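Local coordinates for short chain dehydrogenase (A0QTM2 homolog) (Mycobacterium thermoresistibile, PDB 3SC4), which probably acts as an NAD(P)-dependent oxidoreductase of the short-chain dehydrogenase family, although its substrate is not established, at residues Met5-Gly9 and Val29-Gly33; Ile53-Ala57 and Leu68-Gly72; Asn144-Leu148 and Val231-Ser236; Asn192-Thr198 and Asn241-Asp247. All coordinates share one frame; numbering follows the deposited sequence.

Contact 1. Residues Met5-Gly9 and Val29-Gly33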
loop_
_atom_site.group_PDB
_atom_site.type_symbol
_atom_site.label_atom_id
_atom_site.label_comp_id
_atom_site.label_asym_id
_atom_site.label_seq_id
_atom_site.Cartn_x
_atom_site.Cartn_y
_atom_site.Cartn_z
ATOM N N MET B 5 -19.231 -23.647 -18.989
ATOM C CA MET B 5 -19.461 -22.904 -17.692
ATOM C C MET B 5 -20.196 -21.543 -17.897
ATOM O O MET B 5 -20.253 -20.977 -19.010
ATOM C CB MET B 5 -18.146 -22.721 -16.884
ATOM N N SER B 6 -20.741 -21.047 -16.781
ATOM C CA SER B 6 -21.852 -20.096 -16.759
ATOM C C SER B 6 -22.019 -19.590 -15.313
ATOM O O SER B 6 -21.788 -20.338 -14.351
ATOM C CB SER B 6 -23.125 -20.814 -17.193
ATOM O OG SER B 6 -24.197 -19.936 -17.440
ATOM N N LEU B 7 -22.443 -18.339 -15.158
ATOM C CA LEU B 7 -22.643 -17.752 -13.836
ATOM C C LEU B 7 -24.118 -17.740 -13.455
ATOM O O LEU B 7 -24.568 -16.917 -12.652
ATOM C CB LEU B 7 -22.054 -16.338 -13.807
ATOM C CG LEU B 7 -20.591 -16.264 -14.245
ATOM C CD1 LEU B 7 -20.181 -14.843 -14.392
ATOM C CD2 LEU B 7 -19.690 -17.003 -13.251
ATOM N N ARG B 8 -24.869 -18.679 -14.021
ATOM C CA ARG B 8 -26.307 -18.751 -13.803
ATOM C C ARG B 8 -26.557 -19.053 -12.332
ATOM O O ARG B 8 -25.922 -19.944 -11.768
ATOM C CB ARG B 8 -26.925 -19.837 -14.694
ATOM C CG ARG B 8 -28.452 -19.750 -14.856
ATOM C CD ARG B 8 -28.841 -20.392 -16.179
ATOM N NE ARG B 8 -30.271 -20.335 -16.486
ATOM C CZ ARG B 8 -30.914 -19.286 -17.010
ATOM N NH1 ARG B 8 -30.276 -18.146 -17.286
ATOM N NH2 ARG B 8 -32.223 -19.382 -17.259
ATOM N N GLY B 9 -27.446 -18.278 -11.712
ATOM C CA GLY B 9 -27.795 -18.472 -10.301
ATOM C C GLY B 9 -26.730 -18.054 -9.295
ATOM O O GLY B 9 -26.880 -18.279 -8.088
ATOM N N VAL B 29 -22.192 -10.205 -16.221
ATOM C CA VAL B 29 -22.501 -11.262 -15.271
ATOM C C VAL B 29 -24.021 -11.448 -15.174
ATOM O O VAL B 29 -24.507 -12.562 -15.141
ATOM C CB VAL B 29 -21.868 -10.955 -13.899
ATOM C CG1 VAL B 29 -22.279 -11.986 -12.882
ATOM C CG2 VAL B 29 -20.347 -10.907 -14.044
ATOM N N ALA B 30 -24.752 -10.342 -15.127
ATOM C CA ALA B 30 -26.208 -10.369 -15.130
ATOM C C ALA B 30 -26.771 -11.130 -16.323
ATOM O O ALA B 30 -27.777 -11.789 -16.189
ATOM C CB ALA B 30 -26.773 -8.942 -15.108
ATOM N N ALA B 31 -26.120 -11.049 -17.483
ATOM C CA ALA B 31 -26.666 -11.624 -18.727
ATOM C C ALA B 31 -26.791 -13.141 -18.678
ATOM O O ALA B 31 -27.579 -13.712 -19.428
ATOM C CB ALA B 31 -25.825 -11.213 -19.933
ATOM N N ASP B 32 -26.012 -13.784 -17.799
ATOM C CA ASP B 32 -26.130 -15.211 -17.539
ATOM C C ASP B 32 -27.276 -15.534 -16.561
ATOM O O ASP B 32 -27.520 -16.698 -16.246
ATOM C CB ASP B 32 -24.809 -15.743 -16.952
ATOM C CG ASP B 32 -23.750 -16.072 -18.017
ATOM O OD1 ASP B 32 -23.913 -15.663 -19.186
ATOM O OD2 ASP B 32 -22.751 -16.749 -17.655
ATOM N N GLY B 33 -27.977 -14.526 -16.059
ATOM C CA GLY B 33 -29.034 -14.758 -15.060
ATOM C C GLY B 33 -28.523 -14.774 -13.627
ATOM O O GLY B 33 -29.020 -15.534 -12.782
#
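The guanidinium group of Arg8 presents its edge to the carbonyl of Asp32: O of Asp32 lies close to the plane of the group, while CA of Gly33 approaches it obliquely. The bond from Arg8 NH1 to Asp32 O is long at 3.3 Å and bent to 147°, and the donor sits above the carbonyl plane instead of on a lone pair. CG of Arg8 is anti to the backbone N (chi1 -164°), the chain runs extended to NE past Asp32 O, with CB and CG beside it, and the turn at chi4 (81°) swings NH1 back to that oxygen. Arginine suits this exposed spot because its methylenes can pack while its end still donates.

The second flat group, the carboxylate of Asp32, turns its OD2 to the chain leading into strand 11-15. Leu7 N donates to Asp32 OD2 at 3.0 Å in a nearly straight bond that uses the anti lone pair. The same oxygen is hydrogen-bonded to the hydroxyl of Tyr229, so two partners outside its own turn hold the carboxylate in place. Leu7 CD1 packs on Val29 CG1 at 3.9 Å, two buried, branched aliphatic chains in van der Waals contact.

Gly33 has positive phi, at which a side chain would jam against Asp32 O, so glycine suits this exit from helix 20-30; its O takes a weak bond from Gly9 N. This lies at the N-terminal edge of the strands in the first beta-alpha-beta unit of a Rossmann fold, where the lead-in to strand 11-15 meets the turn after helix 20-30.

Contact 2. Residues Ile53-Ala57 and Leu68-Gly72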
loop_
_atom_site.group_PDB
_atom_site.type_symbol
_atom_site.label_atom_id
_atom_site.label_comp_id
_atom_site.label_asym_id
_atom_site.label_seq_id
_atom_site.Cartn_x
_atom_site.Cartn_y
_atom_site.Cartn_z
ATOM N N ILE B 53 -26.912 4.006 -8.880
ATOM C CA ILE B 53 -27.176 2.586 -8.584
ATOM C C ILE B 53 -28.559 2.128 -9.077
ATOM O O ILE B 53 -28.692 1.007 -9.546
ATOM C CB ILE B 53 -27.012 2.228 -7.094
ATOM C CG1 ILE B 53 -27.824 3.175 -6.192
ATOM C CG2 ILE B 53 -25.566 2.254 -6.692
ATOM C CD1 ILE B 53 -27.695 2.856 -4.690
ATOM N N TYR B 54 -29.562 2.994 -9.032
ATOM C CA TYR B 54 -30.908 2.621 -9.494
ATOM C C TYR B 54 -30.980 2.406 -11.004
ATOM O O TYR B 54 -31.525 1.396 -11.454
ATOM C CB TYR B 54 -31.976 3.627 -8.988
ATOM C CG TYR B 54 -31.964 3.671 -7.471
ATOM C CD1 TYR B 54 -32.207 2.517 -6.726
ATOM C CD2 TYR B 54 -31.630 4.840 -6.779
ATOM C CE1 TYR B 54 -32.160 2.534 -5.345
ATOM C CE2 TYR B 54 -31.570 4.863 -5.382
ATOM C CZ TYR B 54 -31.839 3.708 -4.671
ATOM O OH TYR B 54 -31.782 3.710 -3.282
ATOM N N THR B 55 -30.411 3.322 -11.788
ATOM C CA THR B 55 -30.374 3.118 -13.239
ATOM C C THR B 55 -29.458 1.958 -13.588
ATOM O O THR B 55 -29.722 1.235 -14.551
ATOM C CB THR B 55 -29.943 4.373 -14.046
ATOM O OG1 THR B 55 -28.524 4.600 -13.902
ATOM C CG2 THR B 55 -30.763 5.620 -13.609
ATOM N N ALA B 56 -28.390 1.762 -12.818
ATOM C CA ALA B 56 -27.563 0.551 -12.964
ATOM C C ALA B 56 -28.420 -0.682 -12.741
ATOM O O ALA B 56 -28.344 -1.646 -13.497
ATOM C CB ALA B 56 -26.378 0.564 -11.978
ATOM N N ALA B 57 -29.259 -0.630 -11.709
ATOM C CA ALA B 57 -30.115 -1.771 -11.390
ATOM C C ALA B 57 -31.034 -2.088 -12.559
ATOM O O ALA B 57 -31.112 -3.247 -12.964
ATOM C CB ALA B 57 -30.889 -1.555 -10.108
ATOM N N LEU B 68 -29.668 -5.543 -6.793
ATOM C CA LEU B 68 -29.900 -5.047 -5.446
ATOM C C LEU B 68 -29.018 -3.814 -5.255
ATOM O O LEU B 68 -27.883 -3.921 -4.806
ATOM C CB LEU B 68 -29.587 -6.127 -4.407
ATOM C CG LEU B 68 -29.915 -5.721 -2.972
ATOM C CD1 LEU B 68 -31.427 -5.542 -2.776
ATOM C CD2 LEU B 68 -29.339 -6.744 -1.995
ATOM N N PRO B 69 -29.531 -2.639 -5.625
ATOM C CA PRO B 69 -28.757 -1.435 -5.388
ATOM C C PRO B 69 -28.789 -1.110 -3.920
ATOM O O PRO B 69 -29.839 -1.162 -3.322
ATOM C CB PRO B 69 -29.521 -0.373 -6.175
ATOM C CG PRO B 69 -30.968 -0.855 -6.145
ATOM C CD PRO B 69 -30.869 -2.355 -6.178
ATOM N N ILE B 70 -27.636 -0.792 -3.349
ATOM C CA ILE B 70 -27.507 -0.497 -1.921
ATOM C C ILE B 70 -26.752 0.830 -1.786
ATOM O O ILE B 70 -25.687 1.018 -2.385
ATOM C CB ILE B 70 -26.701 -1.607 -1.215
ATOM C CG1 ILE B 70 -27.370 -2.958 -1.475
ATOM C CG2 ILE B 70 -26.561 -1.325 0.278
ATOM C CD1 ILE B 70 -26.571 -4.153 -1.078
ATOM N N VAL B 71 -27.320 1.750 -1.018
ATOM C CA VAL B 71 -26.605 2.949 -0.625
ATOM C C VAL B 71 -25.664 2.643 0.539
ATOM O O VAL B 71 -26.103 2.172 1.592
ATOM C CB VAL B 71 -27.555 4.053 -0.204
ATOM C CG1 VAL B 71 -26.790 5.158 0.567
ATOM C CG2 VAL B 71 -28.267 4.596 -1.438
ATOM N N GLY B 72 -24.369 2.900 0.337
ATOM C CA GLY B 72 -23.396 2.758 1.413
ATOM C C GLY B 72 -22.020 3.295 1.088
ATOM O O GLY B 72 -21.488 3.041 0.048
#
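Ile53 sets its side chain against Pro69 and then reaches along the strand. Its CG1 takes the crowded position between backbone N and carbonyl carbon (chi1 52°), an uncommon choice in a helix, and the chain is then fully extended at chi2. CB rests 3.7 Å from Pro69 CB, and these torsions carry CD1 on to Ile70 O and to Val71 CG2, the latter also at 3.7 Å.

Helix 53-63 and strand 66-71 belong to a beta-alpha-beta unit with strand 35-40, and the short segments here run antiparallel at 173°, their axes 7.9 Å apart. Strand 66-71 is the outermost on this side of the sheet within the chain. Leu68 and Ile70 bond through the backbone to strand 35-40, as does Gly72 beyond them, so a proline between the first two costs no bond to that neighbour and offers a compact ring to the helix.

Tyr54 has CG beside its backbone N (chi1 -59°), which brings the side chain across Pro69 at about a right angle, with CD1 meeting Pro69 CG obliquely at 3.6 Å. CG1 of Ile53 covers the centre of one face of the ring. One helical turn on from Ile53, the small Ala57 lets the helix come close, its CB 4.0 Å from Pro69 CD.

Contact 3. Residues Asn144-Leu148 and Val231-Ser236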
loop_
_atom_site.group_PDB
_atom_site.type_symbol
_atom_site.label_atom_id
_atom_site.label_comp_id
_atom_site.label_asym_id
_atom_site.label_seq_id
_atom_site.Cartn_x
_atom_site.Cartn_y
_atom_site.Cartn_z
ATOM N N ASN B 144 -17.488 -22.146 -6.622
ATOM C CA ASN B 144 -16.291 -21.679 -7.281
ATOM C C ASN B 144 -16.022 -20.173 -6.998
ATOM O O ASN B 144 -15.974 -19.369 -7.898
ATOM C CB ASN B 144 -16.491 -21.957 -8.777
ATOM C CG ASN B 144 -15.278 -21.625 -9.598
ATOM O OD1 ASN B 144 -14.159 -22.033 -9.250
ATOM N ND2 ASN B 144 -15.481 -20.871 -10.699
ATOM N N PRO B 145 -15.834 -19.805 -5.729
ATOM C CA PRO B 145 -15.827 -18.386 -5.337
ATOM C C PRO B 145 -14.600 -17.586 -5.782
ATOM O O PRO B 145 -13.477 -18.089 -5.705
ATOM C CB PRO B 145 -15.879 -18.446 -3.809
ATOM C CG PRO B 145 -15.307 -19.799 -3.479
ATOM C CD PRO B 145 -15.722 -20.699 -4.570
ATOM N N HIS B 146 -14.827 -16.340 -6.201
ATOM C CA HIS B 146 -13.784 -15.490 -6.750
ATOM C C HIS B 146 -13.824 -14.104 -6.166
ATOM O O HIS B 146 -14.872 -13.468 -6.169
ATOM C CB HIS B 146 -13.975 -15.326 -8.267
ATOM C CG HIS B 146 -13.207 -16.312 -9.073
ATOM N ND1 HIS B 146 -11.952 -16.039 -9.569
ATOM C CD2 HIS B 146 -13.496 -17.585 -9.434
ATOM C CE1 HIS B 146 -11.506 -17.097 -10.223
ATOM N NE2 HIS B 146 -12.423 -18.049 -10.156
ATOM N N ILE B 147 -12.676 -13.615 -5.708
ATOM C CA ILE B 147 -12.526 -12.191 -5.495
ATOM C C ILE B 147 -11.719 -11.630 -6.654
ATOM O O ILE B 147 -10.695 -12.179 -7.003
ATOM C CB ILE B 147 -11.820 -11.870 -4.204
ATOM C CG1 ILE B 147 -12.534 -12.574 -3.033
ATOM C CG2 ILE B 147 -11.786 -10.358 -4.053
ATOM C CD1 ILE B 147 -11.873 -12.414 -1.633
ATOM N N LEU B 148 -12.175 -10.533 -7.239
ATOM C CA LEU B 148 -11.486 -9.930 -8.378
ATOM C C LEU B 148 -11.369 -8.446 -8.131
ATOM O O LEU B 148 -12.380 -7.771 -7.861
ATOM C CB LEU B 148 -12.269 -10.167 -9.664
ATOM C CG LEU B 148 -11.559 -9.779 -10.954
ATOM C CD1 LEU B 148 -10.379 -10.675 -11.224
ATOM C CD2 LEU B 148 -12.547 -9.867 -12.115
ATOM N N VAL B 231 -12.221 -14.776 -16.236
ATOM C CA VAL B 231 -11.555 -15.042 -14.958
ATOM C C VAL B 231 -12.535 -15.621 -13.937
ATOM O O VAL B 231 -12.195 -16.569 -13.214
ATOM C CB VAL B 231 -10.840 -13.778 -14.391
ATOM C CG1 VAL B 231 -10.322 -14.021 -12.970
ATOM C CG2 VAL B 231 -9.708 -13.381 -15.289
ATOM N N LEU B 232 -13.762 -15.097 -13.906
ATOM C CA LEU B 232 -14.745 -15.528 -12.900
ATOM C C LEU B 232 -15.293 -16.934 -13.144
ATOM O O LEU B 232 -15.913 -17.530 -12.254
ATOM C CB LEU B 232 -15.886 -14.522 -12.808
ATOM C CG LEU B 232 -15.467 -13.131 -12.319
ATOM C CD1 LEU B 232 -16.610 -12.136 -12.454
ATOM C CD2 LEU B 232 -14.974 -13.231 -10.898
ATOM N N ASN B 233 -15.047 -17.457 -14.339
ATOM C CA ASN B 233 -15.379 -18.836 -14.680
ATOM C C ASN B 233 -14.232 -19.814 -14.514
ATOM O O ASN B 233 -14.437 -21.027 -14.692
ATOM C CB ASN B 233 -15.898 -18.910 -16.111
ATOM C CG ASN B 233 -17.325 -18.480 -16.208
ATOM O OD1 ASN B 233 -18.207 -19.226 -15.825
ATOM N ND2 ASN B 233 -17.568 -17.261 -16.703
ATOM N N LYS B 234 -13.037 -19.337 -14.155
ATOM C CA LYS B 234 -11.920 -20.268 -13.958
ATOM C C LYS B 234 -12.108 -20.986 -12.631
ATOM O O LYS B 234 -12.926 -20.571 -11.810
ATOM C CB LYS B 234 -10.567 -19.558 -13.975
ATOM C CG LYS B 234 -10.161 -19.015 -15.320
ATOM C CD LYS B 234 -9.539 -20.050 -16.261
ATOM C CE LYS B 234 -8.534 -19.375 -17.213
ATOM N NZ LYS B 234 -8.567 -19.917 -18.573
ATOM N N PRO B 235 -11.378 -22.088 -12.432
ATOM C CA PRO B 235 -11.475 -22.725 -11.130
ATOM C C PRO B 235 -10.848 -21.851 -10.041
ATOM O O PRO B 235 -9.955 -21.033 -10.325
ATOM C CB PRO B 235 -10.711 -24.046 -11.304
ATOM C CG PRO B 235 -10.047 -23.967 -12.649
ATOM C CD PRO B 235 -10.789 -22.971 -13.449
ATOM N N SER B 236 -11.316 -22.017 -8.812
ATOM C CA SER B 236 -10.817 -21.230 -7.691
ATOM C C SER B 236 -9.314 -21.493 -7.393
ATOM O O SER B 236 -8.704 -20.776 -6.597
ATOM C CB SER B 236 -11.699 -21.469 -6.452
ATOM O OG SER B 236 -13.021 -20.984 -6.674
#
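His146 and Asn144 converge on one acceptor, the backbone O of Lys234. Asn144 ND2 donates to Lys234 O at 2.8 Å with the acceptor in the plane of the amide; His146 NE2 reaches that oxygen at 3.1 Å from the opposite face of its carbonyl plane. Extension of Asn144, with CG anti to the backbone N (chi1 -175°), puts the amide beside the turn, where its OD1 lies 3.0 Å from Ser236 OG. That hydroxyl is also 3.1 Å from Pro145 O, so its single proton has two possible acceptors.

One face of the imidazole is covered: CA of Leu232 stands over the ring centre in a CH-pi contact, 4.2 Å from the centroid. Leu232 CD2 presses on His146 CB at 3.5 Å, and Leu148 CD1 meets Val231 CG1, extending the apolar packing along the strand.

Farther out, Lys234 N bonds to Val231 O, which shapes the turn carrying the shared carbonyl, and the amide of Asn233 is held by Tyr229 O. Backbone bonds from His146 to Asp95 and Cys97 fix the strand. Together they join the C-terminal end of helix 222-232 to the start of strand 146-149, an interior strand in the parallel sheet of a Rossmann fold.

Contact 4. Residues Asn192-Thr198 and Asn241-Asp247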
loop_
_atom_site.group_PDB
_atom_site.type_symbol
_atom_site.label_atom_id
_atom_site.label_comp_id
_atom_site.label_asym_id
_atom_site.label_seq_id
_atom_site.Cartn_x
_atom_site.Cartn_y
_atom_site.Cartn_z
ATOM N N ASN B 192 -7.742 -12.544 -7.544
ATOM C CA ASN B 192 -6.889 -12.112 -8.649
ATOM C C ASN B 192 -7.048 -10.609 -8.874
ATOM O O ASN B 192 -8.009 -9.998 -8.410
ATOM C CB ASN B 192 -7.259 -12.859 -9.951
ATOM C CG ASN B 192 -6.986 -14.353 -9.875
ATOM O OD1 ASN B 192 -5.829 -14.782 -9.884
ATOM N ND2 ASN B 192 -8.048 -15.149 -9.798
ATOM N N THR B 193 -6.116 -10.014 -9.598
ATOM C CA THR B 193 -6.319 -8.638 -10.047
ATOM C C THR B 193 -6.435 -8.620 -11.561
ATOM O O THR B 193 -5.928 -9.515 -12.244
ATOM C CB THR B 193 -5.167 -7.718 -9.619
ATOM O OG1 THR B 193 -3.981 -8.126 -10.297
ATOM C CG2 THR B 193 -4.931 -7.775 -8.106
ATOM N N LEU B 194 -7.067 -7.572 -12.084
ATOM C CA LEU B 194 -7.314 -7.461 -13.524
ATOM C C LEU B 194 -7.247 -6.019 -13.933
ATOM O O LEU B 194 -7.921 -5.172 -13.312
ATOM C CB LEU B 194 -8.693 -8.043 -13.863
ATOM C CG LEU B 194 -9.122 -8.126 -15.325
ATOM C CD1 LEU B 194 -8.165 -9.038 -16.081
ATOM C CD2 LEU B 194 -10.621 -8.586 -15.489
ATOM N N TRP B 195 -6.484 -5.752 -14.997
ATOM C CA TRP B 195 -6.126 -4.397 -15.427
ATOM C C TRP B 195 -6.056 -4.330 -16.970
ATOM O O TRP B 195 -5.568 -5.262 -17.605
ATOM C CB TRP B 195 -4.760 -4.064 -14.827
ATOM C CG TRP B 195 -4.340 -2.606 -14.870
ATOM C CD1 TRP B 195 -3.290 -2.090 -15.550
ATOM C CD2 TRP B 195 -4.898 -1.528 -14.123
ATOM N NE1 TRP B 195 -3.181 -0.759 -15.311
ATOM C CE2 TRP B 195 -4.166 -0.382 -14.445
ATOM C CE3 TRP B 195 -5.978 -1.416 -13.243
ATOM C CZ2 TRP B 195 -4.467 0.880 -13.915
ATOM C CZ3 TRP B 195 -6.284 -0.170 -12.708
ATOM C CH2 TRP B 195 -5.526 0.967 -13.051
ATOM N N PRO B 196 -6.527 -3.239 -17.583
ATOM C CA PRO B 196 -6.552 -3.175 -19.029
ATOM C C PRO B 196 -5.273 -2.558 -19.588
ATOM O O PRO B 196 -4.641 -1.748 -18.936
ATOM C CB PRO B 196 -7.738 -2.253 -19.287
ATOM C CG PRO B 196 -7.688 -1.291 -18.170
ATOM C CD PRO B 196 -7.095 -2.020 -16.991
ATOM N N ARG B 197 -4.902 -2.913 -20.804
ATOM C CA ARG B 197 -3.642 -2.436 -21.359
ATOM C C ARG B 197 -3.733 -1.028 -21.900
ATOM O O ARG B 197 -2.708 -0.361 -22.042
ATOM C CB ARG B 197 -3.158 -3.340 -22.504
ATOM C CG ARG B 197 -2.515 -4.595 -22.057
ATOM C CD ARG B 197 -1.876 -5.315 -23.218
ATOM N NE ARG B 197 -1.078 -6.440 -22.752
ATOM C CZ ARG B 197 0.242 -6.434 -22.572
ATOM N NH1 ARG B 197 0.979 -5.356 -22.807
ATOM N NH2 ARG B 197 0.842 -7.528 -22.147
ATOM N N THR B 198 -4.932 -0.596 -22.269
ATOM C CA THR B 198 -5.123 0.732 -22.817
ATOM C C THR B 198 -6.018 1.512 -21.884
ATOM O O THR B 198 -6.603 0.940 -20.968
ATOM C CB THR B 198 -5.832 0.668 -24.156
ATOM O OG1 THR B 198 -7.219 0.365 -23.931
ATOM C CG2 THR B 198 -5.187 -0.384 -25.061
ATOM N N ASN B 241 -2.983 -14.141 -9.240
ATOM C CA ASN B 241 -2.483 -13.637 -10.525
ATOM C C ASN B 241 -2.763 -12.163 -10.693
ATOM O O ASN B 241 -3.868 -11.690 -10.364
ATOM C CB ASN B 241 -3.162 -14.343 -11.676
ATOM C CG ASN B 241 -2.914 -15.819 -11.679
ATOM O OD1 ASN B 241 -3.821 -16.619 -11.410
ATOM N ND2 ASN B 241 -1.699 -16.203 -12.017
ATOM N N THR B 242 -1.786 -11.434 -11.227
ATOM C CA THR B 242 -1.995 -10.019 -11.551
ATOM C C THR B 242 -2.149 -9.963 -13.080
ATOM O O THR B 242 -1.157 -9.939 -13.810
ATOM C CB THR B 242 -0.845 -9.088 -11.022
ATOM O OG1 THR B 242 0.424 -9.438 -11.602
ATOM C CG2 THR B 242 -0.720 -9.147 -9.527
ATOM N N LEU B 243 -3.407 -9.962 -13.540
ATOM C CA LEU B 243 -3.774 -10.158 -14.967
ATOM C C LEU B 243 -4.038 -8.874 -15.773
ATOM O O LEU B 243 -4.512 -7.859 -15.239
ATOM C CB LEU B 243 -5.042 -11.010 -15.029
ATOM C CG LEU B 243 -4.900 -12.381 -14.369
ATOM C CD1 LEU B 243 -6.251 -12.982 -14.047
ATOM C CD2 LEU B 243 -4.094 -13.298 -15.302
ATOM N N LEU B 244 -3.756 -8.951 -17.073
ATOM C CA LEU B 244 -4.099 -7.901 -18.030
ATOM C C LEU B 244 -5.278 -8.340 -18.925
ATOM O O LEU B 244 -5.289 -9.458 -19.393
ATOM C CB LEU B 244 -2.885 -7.615 -18.910
ATOM C CG LEU B 244 -1.686 -6.972 -18.217
ATOM C CD1 LEU B 244 -0.490 -6.839 -19.175
ATOM C CD2 LEU B 244 -2.088 -5.631 -17.658
ATOM N N CYS B 245 -6.246 -7.463 -19.200
ATOM C CA CYS B 245 -7.452 -7.884 -19.912
ATOM C C CYS B 245 -7.150 -8.569 -21.261
ATOM O O CYS B 245 -7.526 -9.719 -21.504
ATOM C CB CYS B 245 -8.383 -6.695 -20.135
ATOM S SG CYS B 245 -9.069 -6.018 -18.597
ATOM N N GLU B 246 -6.451 -7.854 -22.126
ATOM C CA GLU B 246 -6.189 -8.347 -23.455
ATOM C C GLU B 246 -5.484 -9.716 -23.422
ATOM O O GLU B 246 -5.869 -10.639 -24.142
ATOM C CB GLU B 246 -5.374 -7.326 -24.236
ATOM C CG GLU B 246 -6.165 -6.091 -24.640
ATOM C CD GLU B 246 -6.169 -4.996 -23.587
ATOM O OE1 GLU B 246 -6.050 -5.303 -22.373
ATOM O OE2 GLU B 246 -6.331 -3.820 -23.988
ATOM N N ASP B 247 -4.496 -9.863 -22.552
ATOM C CA ASP B 247 -3.796 -11.143 -22.414
ATOM C C ASP B 247 -4.759 -12.274 -22.019
ATOM O O ASP B 247 -4.710 -13.365 -22.567
ATOM C CB ASP B 247 -2.644 -11.033 -21.406
ATOM C CG ASP B 247 -1.684 -9.920 -21.745
ATOM O OD1 ASP B 247 -2.148 -8.825 -22.118
ATOM O OD2 ASP B 247 -0.459 -10.115 -21.640
HETATM O O HOH W 1 -3.655 -6.752 -12.661
HETATM O O HOH W 2 -7.441 -1.857 -22.581
#
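Arg197 and Asp247 meet with guanidinium and carboxylate nearly coplanar, 6° apart, in a side-on grip. NE of Arg197 donates to Asp247 OD1 at 2.7 Å and NH2 to Asp247 OD2 at 2.9 Å, each on a syn lone pair. Leu244 CD1 lies over one face of the guanidinium, and the remaining nitrogen, NH1, bonds to Ser276 O, so the group is fixed in rotation.

Glu246 stands differently, its carboxylate 80° to the guanidinium. Bent at chi2 (88°), it turns back so that OE1 accepts from the backbone N of Arg197 at 3.1 Å. Its OE2 is paired with Arg219 and receives a bond from a water that also bridges to Thr198.

Ahead of these residues, strands 190-195 and 242-244 pair in parallel, with Thr193, Leu194 and Trp195 opposite Thr242, Leu243 and Leu244. Thr193 and Thr242 lie side by side, pointing the same way, and a second water joins Thr193 OG1 to Leu243 O. Leu194 CD1 crosses to Leu243 CB at 3.8 Å on the other face. At the sheet's end Leu244 CD2 sits at the edge of the Trp195 ring, one face of which carries Pro196 CD. Asn192, whose ND2 is held by Tyr238 O, extends the pairing by accepting Asn241 N on OD1 at 3.0 Å.

Two acids in the first turn of helix 245-252 probably interact well with its positive end, and their arginines (Arg219 for Glu246, Arg197 for Asp247) would be expected to favour the ionised form, which matters most for the buried Glu246.

How the contacts relate
Contacts 2, 3 and 4 reach the same parallel sheet, whose outermost strands within the chain belong to contacts 2 and 4; these two lie on opposite sides of the chain's centre, with centres about 26 Å apart. Contact 1 touches contact 3, where Asn233 OD1 packs against Ser6 and Leu7, so the lead-in to the first strand borders the turn after helix 222-232. Contacts 3 and 4 adjoin through neighbouring strands: Ile147 O lies 3.0 Å from Asn192 N, a probable hydrogen bond, and Val231 packs on Leu243. Contact 4 borders the probable catalytic region: Trp195 touches Lys170, which matches the lysine of the family's Tyr-x-x-x-Lys motif.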